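Replication protein (Sphinx1.76-related DNA, PDB 6H24) probably initiates replication of its plasmid-like DNA, this chain being the N-terminal winged-helix (WH1) domain of the longer protein. Local coordinates at residues R95-I100 with V109-A114; L26-E31 with D43-H48; Q22-L27 with D69-L74. All coordinates share one frame; numbering follows the deposited sequence.

Interaction 1: residues R95-I100 with V109-A114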
loop_
_atom_site.group_PDB
_atom_site.type_symbol
_atom_site.label_atom_id
_atom_site.label_comp_id
_atom_site.label_asym_id
_atom_site.label_seq_id
_atom_site.Cartn_x
_atom_site.Cartn_y
_atom_site.Cartn_z
ATOM N N ARG A 95 4.141 3.901 0.212
ATOM C CA ARG A 95 3.894 3.726 -1.205
ATOM C C ARG A 95 3.108 4.913 -1.762
ATOM O O ARG A 95 2.541 5.716 -1.017
ATOM C CB ARG A 95 3.110 2.437 -1.459
ATOM C CG ARG A 95 3.848 1.149 -1.086
ATOM C CD ARG A 95 5.131 1.013 -1.860
ATOM N NE ARG A 95 5.811 -0.246 -1.569
ATOM C CZ ARG A 95 6.955 -0.615 -2.111
ATOM N NH1 ARG A 95 7.561 0.153 -3.010
ATOM N NH2 ARG A 95 7.498 -1.777 -1.772
ATOM N N TRP A 96 3.082 5.013 -3.093
ATOM C CA TRP A 96 2.123 5.887 -3.765
ATOM C C TRP A 96 0.751 5.223 -3.848
ATOM O O TRP A 96 -0.274 5.862 -3.586
ATOM C CB TRP A 96 2.611 6.225 -5.179
ATOM C CG TRP A 96 3.743 7.183 -5.237
ATOM C CD1 TRP A 96 5.049 6.928 -4.939
ATOM C CD2 TRP A 96 3.689 8.553 -5.665
ATOM N NE1 TRP A 96 5.809 8.056 -5.141
ATOM C CE2 TRP A 96 4.998 9.068 -5.584
ATOM C CE3 TRP A 96 2.661 9.385 -6.113
ATOM C CZ2 TRP A 96 5.305 10.384 -5.920
ATOM C CZ3 TRP A 96 2.968 10.692 -6.444
ATOM C CH2 TRP A 96 4.279 11.178 -6.352
ATOM N N VAL A 97 0.725 3.940 -4.201
ATOM C CA VAL A 97 -0.496 3.162 -4.351
ATOM C C VAL A 97 -0.323 1.845 -3.596
ATOM O O VAL A 97 0.769 1.268 -3.575
ATOM C CB VAL A 97 -0.824 2.911 -5.840
ATOM C CG1 VAL A 97 -1.236 4.194 -6.542
ATOM C CG2 VAL A 97 0.387 2.296 -6.563
ATOM N N SER A 98 -1.393 1.389 -2.949
ATOM C CA SER A 98 -1.377 0.128 -2.225
ATOM C C SER A 98 -1.777 -1.056 -3.092
ATOM O O SER A 98 -1.510 -2.209 -2.712
ATOM C CB SER A 98 -2.329 0.200 -1.029
ATOM O OG SER A 98 -3.638 0.542 -1.454
ATOM N N GLN A 99 -2.414 -0.805 -4.234
ATOM C CA GLN A 99 -3.044 -1.841 -5.034
ATOM C C GLN A 99 -3.195 -1.325 -6.451
ATOM O O GLN A 99 -3.533 -0.155 -6.649
ATOM C CB GLN A 99 -4.427 -2.204 -4.466
ATOM C CG GLN A 99 -5.150 -3.371 -5.138
ATOM C CD GLN A 99 -6.541 -3.596 -4.570
ATOM O OE1 GLN A 99 -7.539 -3.599 -5.302
ATOM N NE2 GLN A 99 -6.617 -3.769 -3.264
ATOM N N ILE A 100 -2.982 -2.212 -7.424
ATOM C CA ILE A 100 -3.229 -1.917 -8.832
ATOM C C ILE A 100 -3.964 -3.097 -9.451
ATOM O O ILE A 100 -3.970 -4.208 -8.917
ATOM C CB ILE A 100 -1.923 -1.639 -9.604
ATOM C CG1 ILE A 100 -0.975 -2.844 -9.503
ATOM C CG2 ILE A 100 -1.262 -0.373 -9.078
ATOM C CD1 ILE A 100 0.271 -2.739 -10.350
ATOM N N VAL A 109 -7.767 0.078 -16.106
ATOM C CA VAL A 109 -6.918 -0.221 -14.964
ATOM C C VAL A 109 -7.596 0.330 -13.708
ATOM O O VAL A 109 -8.566 1.087 -13.774
ATOM C CB VAL A 109 -5.495 0.355 -15.121
ATOM C CG1 VAL A 109 -4.806 -0.236 -16.360
ATOM C CG2 VAL A 109 -5.537 1.864 -15.198
ATOM N N GLU A 110 -7.084 -0.087 -12.552
ATOM C CA GLU A 110 -7.627 0.294 -11.258
ATOM C C GLU A 110 -6.464 0.557 -10.314
ATOM O O GLU A 110 -5.491 -0.196 -10.311
ATOM C CB GLU A 110 -8.495 -0.810 -10.651
ATOM C CG GLU A 110 -9.903 -0.902 -11.151
ATOM C CD GLU A 110 -10.716 -1.858 -10.304
ATOM O OE1 GLU A 110 -10.182 -2.348 -9.281
ATOM O OE2 GLU A 110 -11.872 -2.137 -10.665
ATOM N N ILE A 111 -6.583 1.580 -9.471
ATOM C CA ILE A 111 -5.562 1.851 -8.469
ATOM C C ILE A 111 -6.234 2.260 -7.166
ATOM O O ILE A 111 -7.357 2.771 -7.161
ATOM C CB ILE A 111 -4.556 2.945 -8.901
ATOM C CG1 ILE A 111 -5.226 4.315 -9.058
ATOM C CG2 ILE A 111 -3.864 2.555 -10.208
ATOM C CD1 ILE A 111 -4.230 5.438 -9.299
ATOM N N ILE A 112 -5.551 2.013 -6.057
ATOM C CA ILE A 112 -5.908 2.595 -4.770
ATOM C C ILE A 112 -4.714 3.385 -4.255
ATOM O O ILE A 112 -3.613 2.840 -4.141
ATOM C CB ILE A 112 -6.323 1.543 -3.731
ATOM C CG1 ILE A 112 -7.405 0.609 -4.278
ATOM C CG2 ILE A 112 -6.835 2.256 -2.477
ATOM C CD1 ILE A 112 -7.879 -0.441 -3.274
ATOM N N PHE A 113 -4.929 4.653 -3.929
ATOM C CA PHE A 113 -3.854 5.451 -3.361
ATOM C C PHE A 113 -3.572 5.047 -1.923
ATOM O O PHE A 113 -4.483 4.712 -1.159
ATOM C CB PHE A 113 -4.205 6.937 -3.426
ATOM C CG PHE A 113 -4.126 7.509 -4.802
ATOM C CD1 PHE A 113 -2.898 7.717 -5.408
ATOM C CD2 PHE A 113 -5.275 7.820 -5.507
ATOM C CE1 PHE A 113 -2.816 8.239 -6.684
ATOM C CE2 PHE A 113 -5.199 8.343 -6.786
ATOM C CZ PHE A 113 -3.972 8.563 -7.373
ATOM N N ALA A 114 -2.293 5.102 -1.554
ATOM C CA ALA A 114 -1.888 4.864 -0.183
ATOM C C ALA A 114 -2.398 5.984 0.721
ATOM O O ALA A 114 -2.573 7.123 0.277
ATOM C CB ALA A 114 -0.371 4.774 -0.088
HETATM O O HOH W 1 -4.545 2.344 0.387
HETATM O O HOH W 2 -7.157 -2.916 -8.130
#
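Residues 95-100 and 109-114 meet in the antiparallel hairpin of strands 97-103 and 108-113 of the WH1 winged-helix domain. The chain turns a corner at Ser98, where strand 97-103 is interrupted. Three backbone hydrogen bonds join the two segments. Ala114 N gives a nearly straight one (176°) to Trp96 O at 3.0 Å, from above the carbonyl plane. Ser98 N reaches Ile112 O at 2.9 Å in the carbonyl plane, but at a bent 145°. Ile112 N donates to Gln99 O at 3.0 Å, also from above the plane. Ile112 O takes a second, softer contact from Val97 CA at 3.1 Å, a CA-H...O type. Val97 and Phe113 form a non-hydrogen-bonded pair, as do Ile100 and Ile111.

Side chains pack on both faces of the hairpin. On one face, Gln99 lies extended with CG anti to the backbone N (chi1 -175°). The side chain of Ile112 runs beside it in the same direction. Ile112 CD1 touches the Gln99 amide, 3.6 Å from Gln99 NE2. On the other face, Ile100 CG2 meets Ile111 CG2 at 4.1 Å. The Ile111 and Phe113 side chains go on to pack against helix 19-34.

The second subunit extends the sheet, pairing antiparallel with Gln99 and Ile100. Arg85 of that subunit forms a salt bridge with Glu110 OE2. Two waters add polar links between the segments. One connects Gln99 OE1 with Glu110 OE1. The other sits 2.7 Å from Ser98 OG and donates to Phe113 O at 2.8 Å.

Interaction 2: residues L26-E31 with D43-H48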
loop_
_atom_site.group_PDB
_atom_site.type_symbol
_atom_site.label_atom_id
_atom_site.label_comp_id
_atom_site.label_asym_id
_atom_site.label_seq_id
_atom_site.Cartn_x
_atom_site.Cartn_y
_atom_site.Cartn_z
ATOM N N LEU A 26 -3.496 11.718 -12.844
ATOM C CA LEU A 26 -4.428 12.776 -13.228
ATOM C C LEU A 26 -5.740 12.183 -13.731
ATOM O O LEU A 26 -6.826 12.677 -13.398
ATOM C CB LEU A 26 -3.801 13.681 -14.297
ATOM N N LEU A 27 -5.661 11.126 -14.542
ATOM C CA LEU A 27 -6.871 10.524 -15.085
ATOM C C LEU A 27 -7.721 9.898 -13.988
ATOM O O LEU A 27 -8.953 9.971 -14.039
ATOM C CB LEU A 27 -6.502 9.473 -16.134
ATOM C CG LEU A 27 -5.898 10.002 -17.433
ATOM C CD1 LEU A 27 -5.283 8.835 -18.197
ATOM C CD2 LEU A 27 -6.933 10.724 -18.277
ATOM N N ALA A 28 -7.090 9.233 -13.014
ATOM C CA ALA A 28 -7.851 8.667 -11.906
ATOM C C ALA A 28 -8.625 9.761 -11.181
ATOM O O ALA A 28 -9.787 9.564 -10.803
ATOM C CB ALA A 28 -6.922 7.921 -10.945
ATOM N N ILE A 29 -7.985 10.912 -10.973
ATOM C CA ILE A 29 -8.640 12.043 -10.310
ATOM C C ILE A 29 -9.817 12.542 -11.137
ATOM O O ILE A 29 -10.917 12.764 -10.616
ATOM C CB ILE A 29 -7.623 13.173 -10.057
ATOM C CG1 ILE A 29 -6.567 12.739 -9.045
ATOM C CG2 ILE A 29 -8.331 14.443 -9.594
ATOM C CD1 ILE A 29 -5.331 13.603 -9.050
ATOM N N ILE A 30 -9.594 12.742 -12.433
ATOM C CA ILE A 30 -10.634 13.270 -13.314
ATOM C C ILE A 30 -11.813 12.307 -13.398
ATOM O O ILE A 30 -12.975 12.707 -13.258
ATOM C CB ILE A 30 -10.043 13.554 -14.707
ATOM C CG1 ILE A 30 -9.097 14.752 -14.635
ATOM C CG2 ILE A 30 -11.152 13.784 -15.733
ATOM C CD1 ILE A 30 -8.282 14.953 -15.892
ATOM N N GLU A 31 -11.537 11.022 -13.649
ATOM C CA GLU A 31 -12.629 10.062 -13.787
ATOM C C GLU A 31 -13.396 9.894 -12.481
ATOM O O GLU A 31 -14.615 9.678 -12.503
ATOM C CB GLU A 31 -12.093 8.715 -14.270
ATOM C CG GLU A 31 -13.185 7.742 -14.688
ATOM C CD GLU A 31 -12.677 6.630 -15.590
ATOM O OE1 GLU A 31 -11.700 6.849 -16.341
ATOM O OE2 GLU A 31 -13.258 5.528 -15.553
ATOM N N ASP A 43 -11.053 2.574 -1.631
ATOM C CA ASP A 43 -11.897 2.279 -2.786
ATOM C C ASP A 43 -11.099 2.364 -4.073
ATOM O O ASP A 43 -10.430 3.381 -4.306
ATOM C CB ASP A 43 -13.065 3.265 -2.848
ATOM C CG ASP A 43 -13.986 3.159 -1.649
ATOM O OD1 ASP A 43 -13.970 2.109 -0.975
ATOM O OD2 ASP A 43 -14.717 4.134 -1.378
ATOM N N PRO A 44 -11.154 1.357 -4.947
ATOM C CA PRO A 44 -10.424 1.461 -6.211
ATOM C C PRO A 44 -10.978 2.545 -7.113
ATOM O O PRO A 44 -12.187 2.787 -7.174
ATOM C CB PRO A 44 -10.613 0.081 -6.857
ATOM C CG PRO A 44 -10.935 -0.821 -5.747
ATOM C CD PRO A 44 -11.714 0.006 -4.763
ATOM N N LEU A 45 -10.063 3.160 -7.846
ATOM C CA LEU A 45 -10.370 4.178 -8.839
ATOM C C LEU A 45 -10.110 3.592 -10.217
ATOM O O LEU A 45 -9.037 3.038 -10.462
ATOM C CB LEU A 45 -9.503 5.411 -8.615
ATOM C CG LEU A 45 -9.685 6.096 -7.266
ATOM C CD1 LEU A 45 -8.628 7.150 -7.060
ATOM C CD2 LEU A 45 -11.065 6.710 -7.210
ATOM N N THR A 46 -11.091 3.699 -11.105
ATOM C CA THR A 46 -10.969 3.170 -12.454
ATOM C C THR A 46 -10.397 4.228 -13.393
ATOM O O THR A 46 -10.707 5.418 -13.274
ATOM C CB THR A 46 -12.327 2.684 -12.966
ATOM O OG1 THR A 46 -12.803 1.620 -12.128
ATOM C CG2 THR A 46 -12.231 2.187 -14.407
ATOM N N VAL A 47 -9.536 3.783 -14.308
ATOM C CA VAL A 47 -9.033 4.599 -15.409
ATOM C C VAL A 47 -9.259 3.838 -16.708
ATOM O O VAL A 47 -8.858 2.675 -16.831
ATOM C CB VAL A 47 -7.542 4.951 -15.256
ATOM C CG1 VAL A 47 -7.041 5.704 -16.491
ATOM C CG2 VAL A 47 -7.311 5.773 -13.999
ATOM N N HIS A 48 -9.921 4.485 -17.661
ATOM C CA HIS A 48 -10.175 3.918 -18.974
ATOM C C HIS A 48 -9.119 4.376 -19.967
ATOM O O HIS A 48 -8.767 5.557 -20.010
ATOM C CB HIS A 48 -11.556 4.328 -19.495
ATOM C CG HIS A 48 -12.697 3.673 -18.785
ATOM N ND1 HIS A 48 -13.078 4.010 -17.504
ATOM C CD2 HIS A 48 -13.558 2.711 -19.193
ATOM C CE1 HIS A 48 -14.114 3.270 -17.148
ATOM N NE2 HIS A 48 -14.422 2.472 -18.153
HETATM O O HOH W 3 -11.208 7.076 -11.173
#
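Glu31 holds His48 with both carboxylate oxygens. His48 ND1 donates to Glu31 OE2 at a very short 2.5 Å, though the bond is bent (129°). His48 N donates to Glu31 OE1 at 3.2 Å. Ser51 OG adds a weak bond to Glu31 OE1. Toward His48, each oxygen uses its syn lone pair. OE2 lies close to the imidazole plane, and the carboxylate is turned 31° from that plane. The carboxylate would probably favour a protonated, positively charged ring. Glu31 also has a second deposited conformer, so this pairing describes one state. Replacing His48 by an alanine would remove the ND1 bond and would probably leave the Glu31 carboxylate less firmly fixed.

A water bridges the two backbones. It donates to Ala28 O at 2.9 Å and to Thr46 O at 2.7 Å. Further in, Val47 packs on the helix with both methyls. CG1 lies 3.8 Å from Leu27 CB, and CG2 lies 3.8 Å from Ala28 CB. Leu45 CB meets the same Ala28 methyl more loosely.

His48 is also the N-cap residue of helix 49-56. Helix segment 26-31 runs across strand 45-48 at 108°, the helix-on-sheet packing of a winged-helix domain.

Interaction 3: residues Q22-L27 with D69-L74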
loop_
_atom_site.group_PDB
_atom_site.type_symbol
_atom_site.label_atom_id
_atom_site.label_comp_id
_atom_site.label_asym_id
_atom_site.label_seq_id
_atom_site.Cartn_x
_atom_site.Cartn_y
_atom_site.Cartn_z
ATOM N N GLN A 22 2.308 10.167 -14.260
ATOM C CA GLN A 22 1.632 11.407 -13.901
ATOM C C GLN A 22 0.238 11.461 -14.506
ATOM O O GLN A 22 -0.725 11.857 -13.837
ATOM C CB GLN A 22 2.457 12.605 -14.368
ATOM C CG GLN A 22 3.826 12.675 -13.732
ATOM C CD GLN A 22 4.588 13.916 -14.128
ATOM O OE1 GLN A 22 4.072 14.782 -14.834
ATOM N NE2 GLN A 22 5.830 14.012 -13.671
ATOM N N ARG A 23 0.109 11.047 -15.765
ATOM C CA ARG A 23 -1.186 11.081 -16.427
ATOM C C ARG A 23 -2.120 10.013 -15.875
ATOM O O ARG A 23 -3.333 10.240 -15.778
ATOM C CB ARG A 23 -0.992 10.931 -17.934
ATOM C CG ARG A 23 -0.395 12.185 -18.555
ATOM C CD ARG A 23 -0.061 11.981 -20.006
ATOM N NE ARG A 23 0.290 13.231 -20.670
ATOM C CZ ARG A 23 0.761 13.300 -21.910
ATOM N NH1 ARG A 23 0.955 12.186 -22.601
ATOM N NH2 ARG A 23 1.053 14.475 -22.450
ATOM N N LEU A 24 -1.586 8.846 -15.511
ATOM C CA LEU A 24 -2.409 7.844 -14.841
ATOM C C LEU A 24 -3.066 8.444 -13.601
ATOM O O LEU A 24 -4.271 8.273 -13.367
ATOM C CB LEU A 24 -1.555 6.633 -14.475
ATOM C CG LEU A 24 -2.193 5.593 -13.554
ATOM C CD1 LEU A 24 -3.342 4.884 -14.236
ATOM C CD2 LEU A 24 -1.140 4.584 -13.121
ATOM N N ILE A 25 -2.277 9.146 -12.785
ATOM C CA ILE A 25 -2.808 9.751 -11.563
ATOM C C ILE A 25 -3.830 10.832 -11.898
ATOM O O ILE A 25 -4.917 10.883 -11.305
ATOM C CB ILE A 25 -1.657 10.294 -10.696
ATOM C CG1 ILE A 25 -0.863 9.133 -10.100
ATOM C CG2 ILE A 25 -2.184 11.208 -9.588
ATOM C CD1 ILE A 25 0.437 9.561 -9.445
ATOM N N LEU A 26 -3.496 11.718 -12.844
ATOM C CA LEU A 26 -4.428 12.776 -13.228
ATOM C C LEU A 26 -5.740 12.183 -13.731
ATOM O O LEU A 26 -6.826 12.677 -13.398
ATOM C CB LEU A 26 -3.801 13.681 -14.297
ATOM N N LEU A 27 -5.661 11.126 -14.542
ATOM C CA LEU A 27 -6.871 10.524 -15.085
ATOM C C LEU A 27 -7.721 9.898 -13.988
ATOM O O LEU A 27 -8.953 9.971 -14.039
ATOM C CB LEU A 27 -6.502 9.473 -16.134
ATOM C CG LEU A 27 -5.898 10.002 -17.433
ATOM C CD1 LEU A 27 -5.283 8.835 -18.197
ATOM C CD2 LEU A 27 -6.933 10.724 -18.277
ATOM N N ASP A 69 1.499 -0.648 -17.982
ATOM C CA ASP A 69 2.897 -0.560 -17.574
ATOM C C ASP A 69 3.127 0.558 -16.563
ATOM O O ASP A 69 3.966 0.422 -15.668
ATOM C CB ASP A 69 3.788 -0.367 -18.804
ATOM C CG ASP A 69 3.887 -1.620 -19.652
ATOM O OD1 ASP A 69 4.107 -1.497 -20.874
ATOM O OD2 ASP A 69 3.712 -2.726 -19.102
ATOM N N ALA A 70 2.413 1.684 -16.700
ATOM C CA ALA A 70 2.556 2.777 -15.739
ATOM C C ALA A 70 2.092 2.358 -14.348
ATOM O O ALA A 70 2.686 2.763 -13.339
ATOM C CB ALA A 70 1.762 3.994 -16.207
ATOM N N CYS A 71 1.029 1.555 -14.273
ATOM C CA CYS A 71 0.575 1.035 -12.984
ATOM C C CYS A 71 1.691 0.276 -12.280
ATOM O O CYS A 71 1.954 0.491 -11.091
ATOM C CB CYS A 71 -0.639 0.127 -13.185
ATOM S SG CYS A 71 -2.185 1.025 -13.478
ATOM N N LYS A 72 2.359 -0.624 -13.001
ATOM C CA LYS A 72 3.431 -1.404 -12.394
ATOM C C LYS A 72 4.572 -0.504 -11.936
ATOM O O LYS A 72 5.119 -0.688 -10.842
ATOM C CB LYS A 72 3.936 -2.450 -13.387
ATOM N N ASP A 73 4.955 0.466 -12.762
ATOM C CA ASP A 73 6.060 1.349 -12.405
ATOM C C ASP A 73 5.719 2.179 -11.171
ATOM O O ASP A 73 6.553 2.356 -10.275
ATOM C CB ASP A 73 6.400 2.252 -13.594
ATOM C CG ASP A 73 7.028 1.491 -14.758
ATOM O OD1 ASP A 73 7.301 0.275 -14.619
ATOM O OD2 ASP A 73 7.243 2.112 -15.822
ATOM N N LEU A 74 4.495 2.697 -11.105
ATOM C CA LEU A 74 4.078 3.494 -9.954
ATOM C C LEU A 74 4.002 2.644 -8.692
ATOM O O LEU A 74 4.375 3.093 -7.601
ATOM C CB LEU A 74 2.723 4.139 -10.251
ATOM C CG LEU A 74 2.130 5.026 -9.159
ATOM C CD1 LEU A 74 3.092 6.142 -8.842
ATOM C CD2 LEU A 74 0.776 5.590 -9.572
#
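Arg23 O is the best-held polar atom, and one bond within the segments grips it. Leu27 N donates that bond at 2.8 Å, one turn further along the same helix. Leu74 N bonds to Ala70 O in the same way. These bonds stay within each helix, and the meeting between 22-27 and 69-74 is apolar.

The axes of segments 22-27 and 69-74 cross at -100° and approach to 9.9 Å. Leu24 carries most of the contact. Its CG is anti to the backbone N (chi1 170°), which sends the branched end across to the other helix. Its CD2 methyl rests against Cys71 SG at 3.7 Å. The same methyl lies 4.2 Å from Leu74 CD2 and 4.3 Å from Ala70 CB. One methyl thus meets three side chains of helix 60-75. The other branch, CD1, also faces the sulfur of Cys71, but from further off.

Ile25 adds a second point of contact. Its CG1 meets Leu74 CD2 at 3.9 Å, and the two side chains cross at about a right angle. Leu74 CG is likewise anti to its backbone N, and its CD2 touches both Leu24 and Ile25.

Val109 of strand 108-113 packs on both Leu24 and Cys71, and Trp96, from the loop before strand 97-103, packs on Ile25 and Leu74. All five touching residues are buried. Cys71 presents its sulfur to methyl groups of Leu24, so it acts here as an apolar surface. The contact between the helices therefore rests on van der Waals packing and burial, with shape rather than directed bonds setting the fit.

Overall arrangement
The three contacts build one core, with centres about 10 Å apart in each pair. Interactions 1 and 2 share a sheet. Strand 108-113 lies between 97-103 and 45-48, with probable hydrogen bonds from Leu45 N to Ile111 O (2.8 Å) and from Val109 N to Val47 O (2.9 Å). Interactions 2 and 3 use overlapping parts of helix 19-34; of the shared residues, Leu27 contributes to interaction 2. Interaction 3 meets interaction 1 where Val109 CB packs on Cys71 SG (3.8 Å) and Trp96 CB on Leu74 CD1 (3.7 Å). Of the three, interaction 1 alone touches the second subunit. It therefore links this core to the dimer interface.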